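Local atomic coordinates of PipY (Synechococcus elongatus, PDB entry 5NLC), a protein that binds pyridoxal 5'-phosphate, the active form of vitamin B6, and is probably involved in keeping its cellular level in balance. Residues Asn76-Ala81 with Asp101-Glu106; Gly108-Leu113 with Gln145-Gly150; Trp67-Lys72 with Asp86-Val91. All coordinates share one frame; numbering follows the deposited sequence.

Interaction 1 of 3, residues Asn76-Ala81 with Asp101-Glu106; sequences NKARKA and DRIAGE. With PO4 (phosphate ion), chain C.
The two helix backbones come closest at Arg-79 and Ile-103, whose CA atoms are 6.2 Å apart. Residues Ala-78 to Ala-81 belong to the short helix 78-84 and residues Asp-101 to Glu-106 to helix 94-107. Ile-103 carries the apolar part. Its CG1 lies beside the backbone N and anti to the carbonyl carbon (chi1 -66°), and CD1 goes on to meet the CB of Ala-78 at 3.7 Å. The CG2 branch packs against CA and CG of Arg-79. CG1 lies over one face of the Arg-79 guanidinium. An alanine in place of Ile-103 would probably leave a gap beside Ala-78 and set the arginine chain freer to move.

The polar part lies further out. The Arg-79 chain is extended as far as CD and then bends at chi3. NH2 of Arg-79 donates to OE1 of Glu-106 at 2.7 Å, in a salt bridge; OE1 is met on its syn side. The guanidinium and carboxylate planes are nearly coplanar, 28° apart. The second oxygen, OE2 of Glu-106, takes a bond from NH1 of Arg-102 at 2.9 Å, from above the carboxylate plane. Glu-106 thus stands between two arginines whose nearest nitrogens, Arg-79 NH2 and Arg-102 NH1, are 4.4 Å apart.

A phosphate ion, probably from the crystallisation liquor, probably helps to offset this positive charge. Arg-79 grips it with NE to O2 and with NH2 to O3 (2.6 Å). Arg-102 holds it through NH1 to O3 and NH2 to O1, and Arg-99 adds a further bond. This is a salt-bridge network on the exposed side of a helix-helix contact, between two successive outer helices of the modified TIM barrel.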
loop_
_atom_site.group_PDB
_atom_site.type_symbol
_atom_site.label_atom_id
_atom_site.label_comp_id
_atom_site.label_asym_id
_atom_site.label_seq_id
_atom_site.Cartn_x
_atom_site.Cartn_y
_atom_site.Cartn_z
ATOM N N ASN A 76 9.589 10.056 -12.426
ATOM C CA ASN A 76 10.454 9.443 -13.435
ATOM C C ASN A 76 10.712 7.946 -13.273
ATOM O O ASN A 76 11.407 7.346 -14.097
ATOM C CB ASN A 76 11.799 10.220 -13.568
ATOM C CG ASN A 76 12.781 10.031 -12.362
ATOM O OD1 ASN A 76 12.540 9.303 -11.366
ATOM N ND2 ASN A 76 13.897 10.730 -12.457
ATOM N N LYS A 77 10.216 7.350 -12.200
ATOM C CA LYS A 77 10.252 5.918 -11.989
ATOM C C LYS A 77 8.852 5.319 -12.134
ATOM O O LYS A 77 8.668 4.133 -11.895
ATOM C CB LYS A 77 10.806 5.577 -10.588
ATOM C CG LYS A 77 12.287 5.827 -10.366
ATOM C CD LYS A 77 13.147 4.921 -11.267
ATOM C CE LYS A 77 14.619 5.338 -11.267
ATOM N NZ LYS A 77 15.222 5.202 -9.908
ATOM N N ALA A 78 7.878 6.131 -12.512
ATOM C CA ALA A 78 6.506 5.660 -12.619
ATOM C C ALA A 78 6.432 4.529 -13.664
ATOM O O ALA A 78 5.702 3.604 -13.478
ATOM C CB ALA A 78 5.562 6.798 -12.938
ATOM N N ARG A 79 7.214 4.611 -14.751
ATOM C CA ARG A 79 7.147 3.593 -15.776
ATOM C C ARG A 79 7.560 2.225 -15.246
ATOM O O ARG A 79 6.873 1.234 -15.459
ATOM C CB ARG A 79 7.998 4.009 -16.966
ATOM C CG ARG A 79 7.916 3.081 -18.160
ATOM C CD ARG A 79 8.747 3.652 -19.337
ATOM N NE ARG A 79 7.954 4.696 -19.937
ATOM C CZ ARG A 79 6.937 4.497 -20.787
ATOM N NH1 ARG A 79 6.622 3.293 -21.257
ATOM N NH2 ARG A 79 6.249 5.536 -21.197
ATOM N N LYS A 80 8.715 2.162 -14.575
ATOM C CA LYS A 80 9.130 0.916 -13.951
ATOM C C LYS A 80 8.142 0.424 -12.897
ATOM O O LYS A 80 7.973 -0.758 -12.746
ATOM C CB LYS A 80 10.537 1.019 -13.368
ATOM C CG LYS A 80 11.620 1.082 -14.456
ATOM C CD LYS A 80 12.957 1.343 -13.784
ATOM C CE LYS A 80 14.142 1.109 -14.735
ATOM N NZ LYS A 80 15.251 2.024 -14.348
ATOM N N ALA A 81 7.533 1.314 -12.133
ATOM C CA ALA A 81 6.526 0.894 -11.146
ATOM C C ALA A 81 5.300 0.250 -11.799
ATOM O O ALA A 81 4.824 -0.775 -11.350
ATOM C CB ALA A 81 6.098 2.095 -10.322
ATOM N N ASP A 101 -1.512 6.654 -14.903
ATOM C CA ASP A 101 -2.623 6.375 -15.825
ATOM C C ASP A 101 -2.163 6.467 -17.302
ATOM O O ASP A 101 -2.517 5.616 -18.114
ATOM C CB ASP A 101 -3.787 7.317 -15.557
ATOM C CG ASP A 101 -4.995 7.010 -16.442
ATOM O OD1 ASP A 101 -5.746 6.085 -16.102
ATOM O OD2 ASP A 101 -5.162 7.695 -17.460
ATOM N N ARG A 102 -1.363 7.468 -17.629
ATOM C CA ARG A 102 -0.885 7.640 -18.984
ATOM C C ARG A 102 0.031 6.433 -19.365
ATOM O O ARG A 102 -0.148 5.798 -20.399
ATOM C CB ARG A 102 -0.135 8.942 -19.128
ATOM C CG ARG A 102 0.468 9.105 -20.523
ATOM C CD ARG A 102 1.082 10.478 -20.782
ATOM N NE ARG A 102 2.274 10.772 -19.977
ATOM C CZ ARG A 102 3.465 10.154 -20.056
ATOM N NH1 ARG A 102 3.698 9.122 -20.879
ATOM N NH2 ARG A 102 4.451 10.581 -19.263
ATOM N N ILE A 103 0.950 6.090 -18.470
ATOM C CA ILE A 103 1.861 4.983 -18.677
ATOM C C ILE A 103 1.132 3.672 -18.711
ATOM O O ILE A 103 1.396 2.852 -19.612
ATOM C CB ILE A 103 2.977 4.955 -17.618
ATOM C CG1 ILE A 103 3.884 6.201 -17.771
ATOM C CG2 ILE A 103 3.848 3.702 -17.784
ATOM C CD1 ILE A 103 4.722 6.501 -16.500
ATOM N N ALA A 104 0.185 3.474 -17.775
ATOM C CA ALA A 104 -0.674 2.273 -17.759
ATOM C C ALA A 104 -1.369 2.057 -19.125
ATOM O O ALA A 104 -1.304 0.947 -19.663
ATOM C CB ALA A 104 -1.675 2.333 -16.634
ATOM N N GLY A 105 -1.928 3.116 -19.679
ATOM C CA GLY A 105 -2.582 3.080 -20.999
ATOM C C GLY A 105 -1.650 2.713 -22.146
ATOM O O GLY A 105 -1.993 1.894 -23.021
ATOM N N GLU A 106 -0.448 3.261 -22.113
ATOM C CA GLU A 106 0.595 2.914 -23.122
ATOM C C GLU A 106 1.017 1.445 -23.020
ATOM O O GLU A 106 1.150 0.773 -24.043
ATOM C CB GLU A 106 1.829 3.795 -22.944
ATOM C CG GLU A 106 1.601 5.290 -23.197
ATOM C CD GLU A 106 2.849 6.169 -22.943
ATOM O OE1 GLU A 106 3.951 5.592 -22.652
ATOM O OE2 GLU A 106 2.679 7.436 -23.041
HETATM P P PO4 C . 7.424 8.452 -19.228
HETATM O O1 PO4 C . 6.378 8.761 -18.193
HETATM O O2 PO4 C . 8.324 7.341 -18.730
HETATM O O3 PO4 C . 6.722 8.021 -20.500
HETATM O O4 PO4 C . 8.222 9.710 -19.511
HETATM O O HOH W 1 4.956 3.618 -23.602
#

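Interaction 2 of 3, residues Gly108-Leu113 with Gln145-Gly150; sequences GRSPKL and QVQIRG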
loop_
_atom_site.group_PDB
_atom_site.type_symbol
_atom_site.label_atom_id
_atom_site.label_comp_id
_atom_site.label_asym_id
_atom_site.label_seq_id
_atom_site.Cartn_x
_atom_site.Cartn_y
_atom_site.Cartn_z
ATOM N N GLY A 108 -0.747 -1.095 -21.583
ATOM C CA GLY A 108 -1.884 -2.031 -21.457
ATOM C C GLY A 108 -1.927 -2.713 -20.079
ATOM O O GLY A 108 -2.180 -3.907 -19.949
ATOM N N ARG A 109 -1.595 -1.960 -19.065
ATOM C CA ARG A 109 -1.616 -2.481 -17.688
ATOM C C ARG A 109 -2.544 -1.617 -16.859
ATOM O O ARG A 109 -2.941 -0.560 -17.287
ATOM C CB ARG A 109 -0.224 -2.528 -17.044
ATOM C CG ARG A 109 0.828 -3.432 -17.687
ATOM C CD ARG A 109 0.393 -4.880 -17.934
ATOM N NE ARG A 109 1.435 -5.697 -18.581
ATOM C CZ ARG A 109 1.525 -6.000 -19.870
ATOM N NH1 ARG A 109 0.671 -5.581 -20.773
ATOM N NH2 ARG A 109 2.522 -6.763 -20.259
ATOM N N SER A 110 -2.911 -2.112 -15.663
ATOM C CA SER A 110 -3.808 -1.385 -14.792
ATOM C C SER A 110 -3.369 -1.581 -13.355
ATOM O O SER A 110 -3.872 -2.502 -12.683
ATOM C CB SER A 110 -5.192 -1.956 -14.958
ATOM O OG SER A 110 -6.120 -1.122 -14.307
ATOM N N PRO A 111 -2.454 -0.722 -12.862
ATOM C CA PRO A 111 -2.110 -0.893 -11.408
ATOM C C PRO A 111 -3.274 -0.575 -10.484
ATOM O O PRO A 111 -4.055 0.345 -10.788
ATOM C CB PRO A 111 -0.994 0.112 -11.196
ATOM C CG PRO A 111 -1.181 1.108 -12.276
ATOM C CD PRO A 111 -1.683 0.363 -13.472
ATOM N N LYS A 112 -3.353 -1.294 -9.353
ATOM C CA LYS A 112 -4.217 -0.929 -8.282
ATOM C C LYS A 112 -3.508 0.103 -7.371
ATOM O O LYS A 112 -2.320 -0.066 -7.012
ATOM C CB LYS A 112 -4.692 -2.173 -7.529
ATOM C CG LYS A 112 -5.686 -2.966 -8.338
ATOM C CD LYS A 112 -5.966 -4.303 -7.734
ATOM C CE LYS A 112 -6.053 -5.396 -8.784
ATOM N NZ LYS A 112 -6.962 -6.464 -8.242
ATOM N N LEU A 113 -4.217 1.199 -7.033
ATOM C CA LEU A 113 -3.634 2.375 -6.394
ATOM C C LEU A 113 -4.332 2.643 -5.097
ATOM O O LEU A 113 -5.562 2.481 -5.000
ATOM C CB LEU A 113 -3.749 3.597 -7.268
ATOM C CG LEU A 113 -3.243 3.487 -8.709
ATOM C CD1 LEU A 113 -3.379 4.842 -9.348
ATOM C CD2 LEU A 113 -1.818 3.080 -8.825
ATOM N N GLN A 145 -7.321 3.984 -16.891
ATOM C CA GLN A 145 -6.316 2.923 -17.001
ATOM C C GLN A 145 -5.713 2.486 -15.661
ATOM O O GLN A 145 -4.697 1.769 -15.670
ATOM C CB GLN A 145 -5.140 3.404 -17.819
ATOM C CG GLN A 145 -5.465 4.232 -19.038
ATOM C CD GLN A 145 -6.223 3.436 -20.055
ATOM O OE1 GLN A 145 -6.141 2.209 -20.085
ATOM N NE2 GLN A 145 -6.920 4.108 -20.890
ATOM N N VAL A 146 -6.144 3.064 -14.568
ATOM C CA VAL A 146 -5.726 2.606 -13.245
ATOM C C VAL A 146 -6.913 2.199 -12.472
ATOM O O VAL A 146 -8.005 2.577 -12.857
ATOM C CB VAL A 146 -4.996 3.718 -12.520
ATOM C CG1 VAL A 146 -3.615 3.982 -13.159
ATOM C CG2 VAL A 146 -5.845 4.982 -12.422
ATOM N N GLN A 147 -6.720 1.522 -11.321
ATOM C CA GLN A 147 -7.850 1.106 -10.457
ATOM C C GLN A 147 -7.595 1.709 -9.117
ATOM O O GLN A 147 -6.799 1.172 -8.343
ATOM C CB GLN A 147 -7.982 -0.420 -10.343
ATOM C CG GLN A 147 -8.277 -1.116 -11.681
ATOM C CD GLN A 147 -8.058 -2.604 -11.571
ATOM O OE1 GLN A 147 -8.910 -3.289 -11.072
ATOM N NE2 GLN A 147 -6.866 -3.085 -11.929
ATOM N N ILE A 148 -8.230 2.840 -8.844
ATOM C CA ILE A 148 -8.058 3.507 -7.503
ATOM C C ILE A 148 -8.882 2.729 -6.495
ATOM O O ILE A 148 -10.073 2.581 -6.710
ATOM C CB ILE A 148 -8.453 4.994 -7.582
ATOM C CG1 ILE A 148 -7.486 5.713 -8.504
ATOM C CG2 ILE A 148 -8.372 5.632 -6.174
ATOM C CD1 ILE A 148 -8.021 7.065 -8.959
ATOM N N ARG A 149 -8.284 2.189 -5.422
ATOM C CA ARG A 149 -9.028 1.277 -4.559
ATOM C C ARG A 149 -9.106 1.733 -3.117
ATOM O O ARG A 149 -9.810 1.100 -2.320
ATOM C CB ARG A 149 -8.337 -0.110 -4.591
ATOM C CG ARG A 149 -8.382 -0.773 -5.962
ATOM C CD ARG A 149 -9.788 -0.945 -6.519
ATOM N NE ARG A 149 -10.591 -1.659 -5.558
ATOM C CZ ARG A 149 -10.457 -2.964 -5.286
ATOM N NH1 ARG A 149 -11.259 -3.491 -4.350
ATOM N NH2 ARG A 149 -9.556 -3.757 -5.952
ATOM N N GLY A 150 -8.443 2.814 -2.784
ATOM C CA GLY A 150 -8.470 3.290 -1.364
ATOM C C GLY A 150 -7.465 4.319 -0.980
ATOM O O GLY A 150 -6.953 4.972 -1.823
HETATM O O HOH W 2 -4.992 0.060 -18.932
#
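Two neighbouring parallel strands of the barrel, 112-116 and 147-152, meet here where they begin, in a beta-alpha-beta unit whose helix is 130-141. Gln-147 bonds on both sides of Lys-112: its N donates to Pro-111 O at 3.0 Å, and its O accepts from Leu-113 N at 2.9 Å. Arg-149 N then donates to Leu-113 O at 2.8 Å.

On the side facing helix 94-107, CD1 of Leu-113 sits against the CB of Val-146 at 3.7 Å. The CG1 of Val-146 also touches the ring CG of Pro-111. On the other side the Gln-147 chain runs beside that of Lys-112, pointing the same way. CG of Gln-147 is beside the backbone N (chi1 -62°) and the chain is extended beyond it. NE2 of Gln-147 reaches Ser-110 O at 3.1 Å, from above the carbonyl plane, and makes a weak bond to Ser-110 OG.

Lys-112 and Arg-149 also lie side by side, with NZ of Lys-112 4.4 Å from NH2 of Arg-149. Arg-149 is held by Thr-188 and by the carbonyl of Arg-186. The like charges probably repel, so the pair is likely to owe its closeness to the strand register and to those outside bonds.

Interaction 3 of 3, residues Trp67-Lys72 with Asp86-Val91; sequences WHLLGK and DWIHSV
His-68 and Trp-87 form the tightly packed part of this contact, together with His-89. The His-68 ring makes an offset stack on the five-membered ring of Trp-87, planes 16° apart, with CE1 of His-68 over the indole face. ND1 of His-68 and NE2 of His-89 share a hydrogen bond of 2.7 Å, which either ring could donate. One face of the His-89 ring meets CD2 of Leu-70, 4.0 Å from the ring centroid, in a CH-pi contact. The backbones are joined as parallel strands, by Leu-69 N to Trp-87 O and His-89 N to Leu-69 O. Ser-90 OG, also buried, donates to Gly-71 O at 2.6 Å.

The solvent side is looser. There partly exposed Asp-86 uses the anti lone pair of OD2 to take the N-H of Trp-67 at 2.9 Å, while Trp-67 O accepts from both Asp-86 N and Trp-87 N. Exposed Lys-72 adds little contact.

Strands 66-69 and 87-91 form a beta-alpha-beta unit through helix 78-84. The pair lies mid-sheet. Strand 43-46 flanks 66-69, strand 112-116 flanks 87-91, Trp-208 meets the cluster edge-to-face, and Ile-88 faces Leu-100 of helix 94-107.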
loop_
_atom_site.group_PDB
_atom_site.type_symbol
_atom_site.label_atom_id
_atom_site.label_comp_id
_atom_site.label_asym_id
_atom_site.label_seq_id
_atom_site.Cartn_x
_atom_site.Cartn_y
_atom_site.Cartn_z
ATOM N N TRP A 67 2.864 -8.086 -5.887
ATOM C CA TRP A 67 3.854 -7.124 -5.456
ATOM C C TRP A 67 3.226 -5.736 -5.206
ATOM O O TRP A 67 2.499 -5.197 -6.083
ATOM C CB TRP A 67 4.910 -6.941 -6.528
ATOM C CG TRP A 67 5.857 -8.142 -6.636
ATOM C CD1 TRP A 67 5.814 -9.162 -7.552
ATOM C CD2 TRP A 67 6.904 -8.439 -5.763
ATOM N NE1 TRP A 67 6.811 -10.072 -7.293
ATOM C CE2 TRP A 67 7.514 -9.635 -6.210
ATOM C CE3 TRP A 67 7.425 -7.802 -4.628
ATOM C CZ2 TRP A 67 8.649 -10.207 -5.551
ATOM C CZ3 TRP A 67 8.588 -8.382 -4.009
ATOM C CH2 TRP A 67 9.127 -9.575 -4.440
ATOM N N HIS A 68 3.607 -5.166 -4.087
ATOM C CA HIS A 68 3.080 -3.893 -3.580
ATOM C C HIS A 68 4.242 -2.923 -3.443
ATOM O O HIS A 68 5.260 -3.276 -2.785
ATOM C CB HIS A 68 2.483 -4.113 -2.190
ATOM C CG HIS A 68 1.260 -4.981 -2.171
ATOM N ND1 HIS A 68 -0.001 -4.463 -2.034
ATOM C CD2 HIS A 68 1.098 -6.311 -2.287
ATOM C CE1 HIS A 68 -0.891 -5.438 -2.094
ATOM N NE2 HIS A 68 -0.247 -6.580 -2.181
ATOM N N LEU A 69 4.126 -1.715 -4.000
ATOM C CA LEU A 69 5.086 -0.685 -3.770
ATOM C C LEU A 69 4.570 0.189 -2.645
ATOM O O LEU A 69 3.480 0.746 -2.702
ATOM C CB LEU A 69 5.329 0.138 -5.070
ATOM C CG LEU A 69 6.216 1.355 -4.898
ATOM C CD1 LEU A 69 7.604 0.916 -4.462
ATOM C CD2 LEU A 69 6.336 2.120 -6.193
ATOM N N LEU A 70 5.394 0.328 -1.602
ATOM C CA LEU A 70 4.978 0.941 -0.399
ATOM C C LEU A 70 5.605 2.305 -0.122
ATOM O O LEU A 70 5.150 2.985 0.787
ATOM C CB LEU A 70 5.302 0.000 0.758
ATOM C CG LEU A 70 4.637 -1.378 0.711
ATOM C CD1 LEU A 70 5.178 -2.206 1.881
ATOM C CD2 LEU A 70 3.151 -1.265 0.675
ATOM N N GLY A 71 6.701 2.656 -0.763
ATOM C CA GLY A 71 7.377 3.879 -0.446
ATOM C C GLY A 71 7.217 4.896 -1.557
ATOM O O GLY A 71 6.528 4.657 -2.552
ATOM N N LYS A 72 7.955 5.985 -1.402
ATOM C CA LYS A 72 7.835 7.196 -2.242
ATOM C C LYS A 72 8.132 6.820 -3.681
ATOM O O LYS A 72 9.091 6.144 -3.943
ATOM C CB LYS A 72 8.857 8.220 -1.750
ATOM C CG LYS A 72 9.142 9.441 -2.619
ATOM C CD LYS A 72 7.935 10.358 -2.686
ATOM C CE LYS A 72 8.279 11.591 -3.556
ATOM N NZ LYS A 72 7.107 12.471 -3.763
ATOM N N ASP A 86 1.890 -4.725 -8.919
ATOM C CA ASP A 86 0.447 -4.929 -9.018
ATOM C C ASP A 86 -0.343 -3.805 -8.286
ATOM O O ASP A 86 -1.378 -3.374 -8.760
ATOM C CB ASP A 86 0.141 -6.311 -8.397
ATOM C CG ASP A 86 0.884 -7.422 -9.125
ATOM O OD1 ASP A 86 0.600 -7.507 -10.348
ATOM O OD2 ASP A 86 1.800 -8.064 -8.544
ATOM N N TRP A 87 0.173 -3.388 -7.142
ATOM C CA TRP A 87 -0.355 -2.355 -6.274
ATOM C C TRP A 87 0.694 -1.296 -6.038
ATOM O O TRP A 87 1.897 -1.625 -5.748
ATOM C CB TRP A 87 -0.731 -2.888 -4.870
ATOM C CG TRP A 87 -2.012 -3.645 -4.820
ATOM C CD1 TRP A 87 -2.177 -4.915 -5.185
ATOM C CD2 TRP A 87 -3.294 -3.184 -4.367
ATOM N NE1 TRP A 87 -3.483 -5.300 -5.038
ATOM C CE2 TRP A 87 -4.185 -4.257 -4.511
ATOM C CE3 TRP A 87 -3.775 -1.970 -3.876
ATOM C CZ2 TRP A 87 -5.555 -4.148 -4.229
ATOM C CZ3 TRP A 87 -5.133 -1.889 -3.514
ATOM C CH2 TRP A 87 -5.998 -2.935 -3.754
ATOM N N ILE A 88 0.258 -0.039 -6.105
ATOM C CA ILE A 88 1.109 1.083 -5.737
ATOM C C ILE A 88 0.369 1.857 -4.670
ATOM O O ILE A 88 -0.687 2.426 -4.958
ATOM C CB ILE A 88 1.436 1.972 -6.966
ATOM C CG1 ILE A 88 2.104 1.155 -8.042
ATOM C CG2 ILE A 88 2.227 3.195 -6.496
ATOM C CD1 ILE A 88 2.256 1.875 -9.360
ATOM N N HIS A 89 0.892 1.850 -3.426
ATOM C CA HIS A 89 0.173 2.452 -2.274
ATOM C C HIS A 89 0.447 3.920 -2.066
ATOM O O HIS A 89 -0.290 4.579 -1.356
ATOM C CB HIS A 89 0.495 1.692 -0.984
ATOM C CG HIS A 89 0.001 0.283 -0.988
ATOM N ND1 HIS A 89 -0.947 -0.155 -0.091
ATOM C CD2 HIS A 89 0.320 -0.795 -1.763
ATOM C CE1 HIS A 89 -1.182 -1.444 -0.308
ATOM N NE2 HIS A 89 -0.423 -1.863 -1.306
ATOM N N SER A 90 1.456 4.489 -2.704
ATOM C CA SER A 90 1.979 5.755 -2.310
ATOM C C SER A 90 1.651 6.793 -3.338
ATOM O O SER A 90 2.496 7.620 -3.700
ATOM C CB SER A 90 3.487 5.625 -2.173
ATOM O OG SER A 90 4.066 4.992 -3.334
ATOM N N VAL A 91 0.462 6.754 -3.900
ATOM C CA VAL A 91 0.142 7.775 -4.904
ATOM C C VAL A 91 -0.209 9.061 -4.196
ATOM O O VAL A 91 -1.271 9.175 -3.636
ATOM C CB VAL A 91 -0.974 7.317 -5.798
ATOM C CG1 VAL A 91 -1.195 8.311 -6.903
ATOM C CG2 VAL A 91 -0.535 5.971 -6.404
#

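Interactions 2 and 3 share one sheet, with centres 11 Å apart. Strand 87-91 bonds directly to strand 112-116: Lys-112 O is 2.7 Å from Ile-88 N. The chain of Lys-112 also packs on the Trp-87 ring. Interaction 1 lies outside the sheet. It touches interaction 2 through Asp-101 OD1, 2.7 Å from Gln-145 N, and interaction 3 through Ala-81 CB, 4.0 Å from Ile-88 CD1. Interaction 3 is nearest the cofactor site. The side chain of Leu-70 comes within about 4 Å of those of Asn-47 and Arg-210, which bind pyridoxal phosphate, absent from this model. Interactions 1 and 2 lie away from that site.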